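Local coordinates for nitrogenase molybdenum-iron protein beta chain (Clostridium pasteurianum, PDB 4WES) that forms part of the molybdenum-iron component of nitrogenase, which reduces dinitrogen to ammonium, and shares an [8Fe-7S] cluster with the alpha chain, at residues E186-F191 with Y198-D203; T238-L241 with A245-L248. All coordinates share one frame; numbering follows the deposited sequence. Where two conformers were deposited one is given.

Contact 1. Residues E186-F191 with Y198-D203; sequences EIKRLF and YIMFPD
Lys-188 and Asp-203 approach from opposite directions and form a salt bridge: NZ gives a hydrogen bond of 2.8 Å to OD2 of Asp-203, on the syn lone pair of that oxygen. The lysine chain reaches it through a bend at chi3 (-66°). Ser-205 OG bonds both Lys-188 NZ and Asp-203 OD1, bridging the two charged groups from outside the segments.

The methylene part of Lys-188 provides much of the apolar contact. It crosses Tyr-198 at about a right angle, with CB 3.4 Å from the tyrosine OH and CG 3.7 Å from ring atom CE2 of Tyr-198. The phenol oxygen itself is hydrogen-bonded to Glu-192 on the same helix. Met-200 extends towards the helix and turns at its thioether, so that its CE lies 3.5 Å from CG2 of Ile-187 and 3.6 Å from CG of Lys-188.

Between the aromatic residues, the rings of Phe-191 and Tyr-198 lie obliquely, their planes 40° apart and centroids separated by 5.0 Å; CD1 of Phe-191 also meets CB of Tyr-198.

The helix runs antiparallel to strand 198-200, as expected within the beta-alpha-beta crossover from strand 172-175 through helix 181-193. Phe-191 and Met-200 also touch Val-174 of the adjacent strand, while helix 270-284 packs against Ile-187 and Phe-191 through Phe-276 and Leu-280.

Contact 2. Residues T238-L241 with A245-L248; sequences TLSL and ASDL
The carboxylate of Asp-247 receives the hydroxyl of Ser-240 at its outer edge: OG donates a 2.7 Å hydrogen bond to OD1, on the anti lone pair, away from OD2. The same serine oxygen sits over a face of the peptide joining Ser-246 to Asp-247, almost directly above its carbon, with OG of Ser-240 3.1 Å from C of Ser-246. Asp-247 N is nearby too, but the angle is too poor for a hydrogen bond. A third flat group, the terminal carbonyl of the strand segment, is met from above its plane: OG of Ser-246 donates to O of Leu-241 at 2.8 Å, lying 52° out of that plane and so missing the lone pairs.

These bonds fasten the C-terminal end of strand 237-241 to the first turns of helix 243-257, at the sharp strand-to-helix turn of a beta-alpha-beta unit in a Rossmann-like parallel sheet. Small side chains let the backbones come close, the alpha carbons of Ser-240 and Ser-246 being 5.2 Å apart. Ser-240 CB points at the helix and its OG is anti to the backbone N (chi1 177°), which carries the hydroxyl onward to the aspartate.

Packing between the two serines is tight, with OG of Ser-240 3.1 Å from CB of Ser-246. Both residues are buried, and each hydroxyl has a bond across the contact; Ser-246 OG has a further, weak hydrogen bond to the carbonyl of Ile-175. Asp-247 OD1 is also bonded to Thr-263 OG1 on strand 261-264. The nearby helix N-terminus would probably favour the negative charge of Asp-247.

In the fold
Both contacts are largely buried and hold helices against the same four-stranded parallel sheet, but on opposite faces. Contact 1 sets helix 181-193 beside the edge strand 198-200, whereas contact 2 joins the inner strand 237-241 to the start of the helix that follows it. Their chemistry differs accordingly: the first combines apolar and aromatic packing with a salt bridge where the strand gives way to a loop, while the second relies on short serine hydrogen bonds at a strand-to-helix turn. Leucines on the far side of strand 237-241 connect them, with Leu-241 CD1 3.8 Å from Ile-187 CD1 and Leu-239 packing near the Phe-191 ring.

Contact 1. Residues E186-F191 with Y198-D203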
ATOM      1  N   GLU B 186      13.396  -4.082  15.770  1.00 10.43           N
ATOM      2  CA  GLU B 186      14.183  -2.965  15.240  1.00 10.83           C
ATOM      3  C   GLU B 186      15.007  -2.288  16.323  1.00 10.85           C
ATOM      4  O   GLU B 186      16.175  -1.930  16.086  1.00 11.75           O
ATOM      5  CB  GLU B 186      13.268  -1.984  14.538  1.00 10.71           C
ATOM      6  CG  GLU B 186      13.950  -0.738  13.990  1.00 11.53           C
ATOM      7  CD  GLU B 186      15.051  -0.975  12.964  1.00 13.95           C
ATOM      8  OE1 GLU B 186      15.204  -2.104  12.465  1.00 15.72           O
ATOM      9  OE2 GLU B 186      15.790  -0.002  12.683  1.00 17.14           O
ATOM     10  N   ILE B 187      14.432  -2.093  17.502  1.00 10.52           N
ATOM     11  CA  ILE B 187      15.193  -1.499  18.610  1.00 10.94           C
ATOM     12  C   ILE B 187      16.373  -2.393  18.986  1.00 11.32           C
ATOM     13  O   ILE B 187      17.490  -1.890  19.183  1.00 11.95           O
ATOM     14  CB  ILE B 187      14.255  -1.204  19.796  1.00 11.30           C
ATOM     15  CG1 ILE B 187      13.284  -0.079  19.413  1.00 11.99           C
ATOM     16  CG2 ILE B 187      15.019  -0.883  21.051  1.00 12.28           C
ATOM     17  CD1 ILE B 187      12.015  -0.075  20.238  1.00 13.52           C
ATOM     18  N   LYS B 188      16.141  -3.705  19.044  1.00 11.24           N
ATOM     19  CA  LYS B 188      17.239  -4.644  19.331  1.00 12.08           C
ATOM     20  C   LYS B 188      18.318  -4.538  18.239  1.00 11.86           C
ATOM     21  O   LYS B 188      19.526  -4.534  18.542  1.00 13.17           O
ATOM     22  CB  LYS B 188      16.737  -6.075  19.483  1.00 12.25           C
ATOM     23  CG  LYS B 188      15.882  -6.277  20.729  1.00 12.83           C
ATOM     24  CD  LYS B 188      15.592  -7.718  21.040  1.00 15.69           C
ATOM     25  CE  LYS B 188      14.737  -8.351  19.983  1.00 15.22           C
ATOM     26  NZ  LYS B 188      14.492  -9.785  20.301  1.00 15.12           N
ATOM     27  N   ARG B 189      17.888  -4.463  16.992  1.00 11.78           N
ATOM     28  CA  ARG B 189      18.818  -4.383  15.878  1.00 11.74           C
ATOM     29  C   ARG B 189      19.716  -3.155  16.013  1.00 11.89           C
ATOM     30  O   ARG B 189      20.931  -3.199  15.736  1.00 13.31           O
ATOM     31  CB  ARG B 189      18.054  -4.364  14.551  1.00 12.31           C
ATOM     32  CG  ARG B 189      18.957  -4.546  13.336  1.00 13.40           C
ATOM     33  CD  ARG B 189      18.224  -4.260  12.027  1.00 12.98           C
ATOM     34  NE  ARG B 189      17.835  -2.863  11.898  1.00 14.22           N
ATOM     35  CZ  ARG B 189      18.668  -1.888  11.558  1.00 16.57           C
ATOM     36  NH1 ARG B 189      19.947  -2.146  11.260  1.00 20.00           N
ATOM     37  NH2 ARG B 189      18.244  -0.650  11.529  1.00 17.30           N
ATOM     38  N   LEU B 190      19.138  -2.029  16.445  1.00 11.60           N
ATOM     39  CA  LEU B 190      19.893  -0.801  16.629  0.56 11.26           C
ATOM     40  C   LEU B 190      20.896  -0.909  17.783  1.00 11.55           C
ATOM     41  O   LEU B 190      22.048  -0.473  17.644  1.00 13.23           O
ATOM     42  CB  LEU B 190      18.942   0.378  16.813  0.56 10.22           C
ATOM     43  CG  LEU B 190      18.137   0.714  15.554  0.56  8.59           C
ATOM     44  CD1 LEU B 190      17.049   1.740  15.861  0.56  8.00           C
ATOM     45  CD2 LEU B 190      19.027   1.266  14.469  0.56  8.63           C
ATOM     46  N   PHE B 191      20.478  -1.474  18.911  1.00 11.95           N
ATOM     47  CA  PHE B 191      21.424  -1.745  20.009  1.00 12.42           C
ATOM     48  C   PHE B 191      22.595  -2.600  19.511  1.00 13.49           C
ATOM     49  O   PHE B 191      23.771  -2.338  19.819  1.00 14.10           O
ATOM     50  CB  PHE B 191      20.763  -2.510  21.159  1.00 12.27           C
ATOM     51  CG  PHE B 191      20.136  -1.644  22.237  1.00 12.37           C
ATOM     52  CD1 PHE B 191      20.888  -1.304  23.354  1.00 13.44           C
ATOM     53  CD2 PHE B 191      18.841  -1.190  22.150  1.00 13.02           C
ATOM     54  CE1 PHE B 191      20.354  -0.503  24.331  1.00 13.93           C
ATOM     55  CE2 PHE B 191      18.307  -0.423  23.132  1.00 13.65           C
ATOM     56  CZ  PHE B 191      19.050  -0.089  24.233  1.00 13.35           C
ATOM     57  N   TYR B 198      22.455  -5.315  26.144  1.00 13.99           N
ATOM     58  CA  TYR B 198      21.174  -4.835  26.637  1.00 13.27           C
ATOM     59  C   TYR B 198      20.317  -5.999  27.124  1.00 12.42           C
ATOM     60  O   TYR B 198      20.577  -7.166  26.797  1.00 13.90           O
ATOM     61  CB  TYR B 198      20.406  -4.051  25.520  1.00 14.09           C
ATOM     62  CG  TYR B 198      20.017  -4.960  24.374  1.00 12.94           C
ATOM     63  CD1 TYR B 198      20.907  -5.298  23.381  1.00 13.30           C
ATOM     64  CD2 TYR B 198      18.781  -5.583  24.372  1.00 13.63           C
ATOM     65  CE1 TYR B 198      20.552  -6.191  22.379  1.00 13.91           C
ATOM     66  CE2 TYR B 198      18.430  -6.467  23.399  1.00 14.49           C
ATOM     67  CZ  TYR B 198      19.319  -6.791  22.403  1.00 14.50           C
ATOM     68  OH  TYR B 198      18.975  -7.711  21.442  1.00 16.21           O
ATOM     69  N   ILE B 199      19.286  -5.636  27.886  1.00 12.34           N
ATOM     70  CA  ILE B 199      18.199  -6.543  28.228  1.00 12.07           C
ATOM     71  C   ILE B 199      16.924  -5.799  27.829  1.00 12.53           C
ATOM     72  O   ILE B 199      16.659  -4.729  28.378  1.00 13.02           O
ATOM     73  CB  ILE B 199      18.097  -6.888  29.728  1.00 13.41           C
ATOM     74  CG1 ILE B 199      19.386  -7.574  30.214  1.00 14.86           C
ATOM     75  CG2 ILE B 199      16.895  -7.787  29.961  1.00 13.66           C
ATOM     76  CD1 ILE B 199      19.481  -7.639  31.722  1.00 14.52           C
ATOM     77  N   MET B 200      16.156  -6.312  26.873  1.00 12.23           N
ATOM     78  CA  MET B 200      14.859  -5.742  26.533  1.00 11.14           C
ATOM     79  C   MET B 200      13.770  -6.478  27.283  1.00 10.85           C
ATOM     80  O   MET B 200      13.772  -7.705  27.285  1.00 12.39           O
ATOM     81  CB  MET B 200      14.594  -5.839  25.035  1.00 11.80           C
ATOM     82  CG  MET B 200      13.226  -5.275  24.645  1.00 11.02           C
ATOM     83  SD  MET B 200      12.884  -5.285  22.898  1.00 12.37           S
ATOM     84  CE  MET B 200      13.856  -3.886  22.427  1.00 12.67           C
ATOM     85  N   PHE B 201      12.848  -5.745  27.903  1.00 11.10           N
ATOM     86  CA  PHE B 201      11.690  -6.397  28.457  1.00 10.86           C
ATOM     87  C   PHE B 201      10.506  -5.434  28.519  1.00 10.76           C
ATOM     88  O   PHE B 201      10.696  -4.232  28.769  1.00 10.75           O
ATOM     89  CB  PHE B 201      11.984  -6.960  29.852  1.00 12.62           C
ATOM     90  CG  PHE B 201      12.056  -5.957  30.942  1.00 12.78           C
ATOM     91  CD1 PHE B 201      13.225  -5.207  31.137  1.00 14.40           C
ATOM     92  CD2 PHE B 201      11.051  -5.854  31.881  1.00 14.03           C
ATOM     93  CE1 PHE B 201      13.327  -4.297  32.167  1.00 15.31           C
ATOM     94  CE2 PHE B 201      11.156  -4.951  32.940  1.00 16.15           C
ATOM     95  CZ  PHE B 201      12.300  -4.187  33.077  1.00 17.11           C
ATOM     96  N   PRO B 202       9.277  -5.951  28.366  1.00 10.86           N
ATOM     97  CA  PRO B 202       8.927  -7.209  27.702  1.00 10.96           C
ATOM     98  C   PRO B 202       9.443  -7.244  26.247  1.00 10.49           C
ATOM     99  O   PRO B 202       9.825  -6.203  25.694  1.00 11.18           O
ATOM    100  CB  PRO B 202       7.388  -7.231  27.723  1.00 11.84           C
ATOM    101  CG  PRO B 202       7.005  -6.138  28.688  1.00 11.92           C
ATOM    102  CD  PRO B 202       8.089  -5.120  28.579  1.00 11.36           C
ATOM    103  N   ASP B 203       9.440  -8.439  25.657  1.00 10.06           N
ATOM    104  CA  ASP B 203       9.861  -8.601  24.259  1.00 10.39           C
ATOM    105  C   ASP B 203       8.997  -9.674  23.630  1.00  9.73           C
ATOM    106  O   ASP B 203       9.184 -10.842  23.899  1.00 10.37           O
ATOM    107  CB  ASP B 203      11.351  -8.969  24.213  1.00 11.58           C
ATOM    108  CG  ASP B 203      11.834  -9.222  22.814  1.00 10.80           C
ATOM    109  OD1 ASP B 203      11.118  -8.922  21.843  1.00 11.40           O
ATOM    110  OD2 ASP B 203      12.983  -9.732  22.682  1.00 12.13           O
TER

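Contact 2. Residues T238-L241 with A245-L248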
ATOM      1  N   THR B 238      18.479   2.096  32.715  1.00 13.06           N
ATOM      2  CA  THR B 238      17.270   1.696  32.009  1.00 12.67           C
ATOM      3  C   THR B 238      16.839   2.836  31.090  1.00 13.49           C
ATOM      4  O   THR B 238      16.698   3.962  31.542  1.00 14.45           O
ATOM      5  CB  THR B 238      16.135   1.371  33.005  1.00 13.36           C
ATOM      6  OG1 THR B 238      16.539   0.323  33.896  1.00 14.14           O
ATOM      7  CG2 THR B 238      14.859   0.994  32.265  1.00 13.85           C
ATOM      8  N   LEU B 239      16.597   2.511  29.824  1.00 12.67           N
ATOM      9  CA  LEU B 239      15.938   3.453  28.908  1.00 12.37           C
ATOM     10  C   LEU B 239      14.460   3.111  28.863  1.00 11.88           C
ATOM     11  O   LEU B 239      14.069   1.979  28.530  1.00 12.95           O
ATOM     12  CB  LEU B 239      16.542   3.378  27.513  1.00 13.92           C
ATOM     13  CG  LEU B 239      18.008   3.811  27.421  1.00 16.85           C
ATOM     14  CD1 LEU B 239      18.531   3.791  25.999  1.00 18.94           C
ATOM     15  CD2 LEU B 239      18.228   5.186  28.047  1.00 17.71           C
ATOM     16  N   SER B 240      13.635   4.098  29.232  1.00 12.11           N
ATOM     17  CA  SER B 240      12.173   3.960  29.234  1.00 11.63           C
ATOM     18  C   SER B 240      11.651   4.604  27.959  1.00 11.16           C
ATOM     19  O   SER B 240      11.714   5.826  27.833  1.00 12.08           O
ATOM     20  CB  SER B 240      11.649   4.708  30.469  1.00 12.86           C
ATOM     21  OG  SER B 240      10.246   4.665  30.460  1.00 14.02           O
ATOM     22  N   LEU B 241      11.188   3.794  27.002  1.00 10.48           N
ATOM     23  CA  LEU B 241      10.734   4.330  25.734  1.00 11.19           C
ATOM     24  C   LEU B 241       9.232   4.498  25.793  1.00 10.71           C
ATOM     25  O   LEU B 241       8.488   3.502  25.807  1.00 10.82           O
ATOM     26  CB  LEU B 241      11.099   3.421  24.582  1.00 10.93           C
ATOM     27  CG  LEU B 241      12.571   3.037  24.432  1.00 12.10           C
ATOM     28  CD1 LEU B 241      12.823   2.295  23.138  1.00 13.23           C
ATOM     29  CD2 LEU B 241      13.535   4.198  24.544  1.00 14.17           C
ATOM     30  N   ALA B 245       3.752   3.977  28.820  1.00  9.67           N
ATOM     31  CA  ALA B 245       3.888   2.541  28.908  1.00  9.77           C
ATOM     32  C   ALA B 245       5.041   2.100  29.823  1.00 10.20           C
ATOM     33  O   ALA B 245       4.967   1.012  30.401  1.00 10.72           O
ATOM     34  CB  ALA B 245       4.101   1.936  27.522  1.00 10.11           C
ATOM     35  N   SER B 246       6.109   2.884  29.865  1.00 10.46           N
ATOM     36  CA  SER B 246       7.377   2.354  30.322  1.00 10.87           C
ATOM     37  C   SER B 246       7.931   2.980  31.614  1.00 11.11           C
ATOM     38  O   SER B 246       8.764   2.356  32.294  1.00 11.76           O
ATOM     39  CB  SER B 246       8.427   2.498  29.217  1.00 10.88           C
ATOM     40  OG  SER B 246       7.981   1.840  28.041  1.00 11.08           O
ATOM     41  N   ASP B 247       7.504   4.203  31.962  1.00 11.05           N
ATOM     42  CA  ASP B 247       8.138   4.878  33.090  1.00 11.45           C
ATOM     43  C   ASP B 247       7.864   4.185  34.402  1.00 12.21           C
ATOM     44  O   ASP B 247       8.744   4.156  35.257  1.00 12.91           O
ATOM     45  CB  ASP B 247       7.679   6.330  33.202  1.00 12.35           C
ATOM     46  CG  ASP B 247       8.525   7.313  32.464  1.00 14.37           C
ATOM     47  OD1 ASP B 247       9.444   6.941  31.730  1.00 16.16           O
ATOM     48  OD2 ASP B 247       8.247   8.539  32.647  1.00 16.77           O
ATOM     49  N   LEU B 248       6.668   3.646  34.612  1.00 11.38           N
ATOM     50  CA  LEU B 248       6.369   3.054  35.909  1.00 12.67           C
ATOM     51  C   LEU B 248       7.350   1.924  36.207  1.00 11.92           C
ATOM     52  O   LEU B 248       7.914   1.828  37.298  1.00 12.94           O
ATOM     53  CB  LEU B 248       4.931   2.583  35.987  1.00 12.99           C
ATOM     54  CG  LEU B 248       4.539   1.956  37.331  1.00 13.33           C
ATOM     55  CD1 LEU B 248       4.594   2.942  38.467  1.00 15.72           C
ATOM     56  CD2 LEU B 248       3.140   1.349  37.245  1.00 14.59           C
TER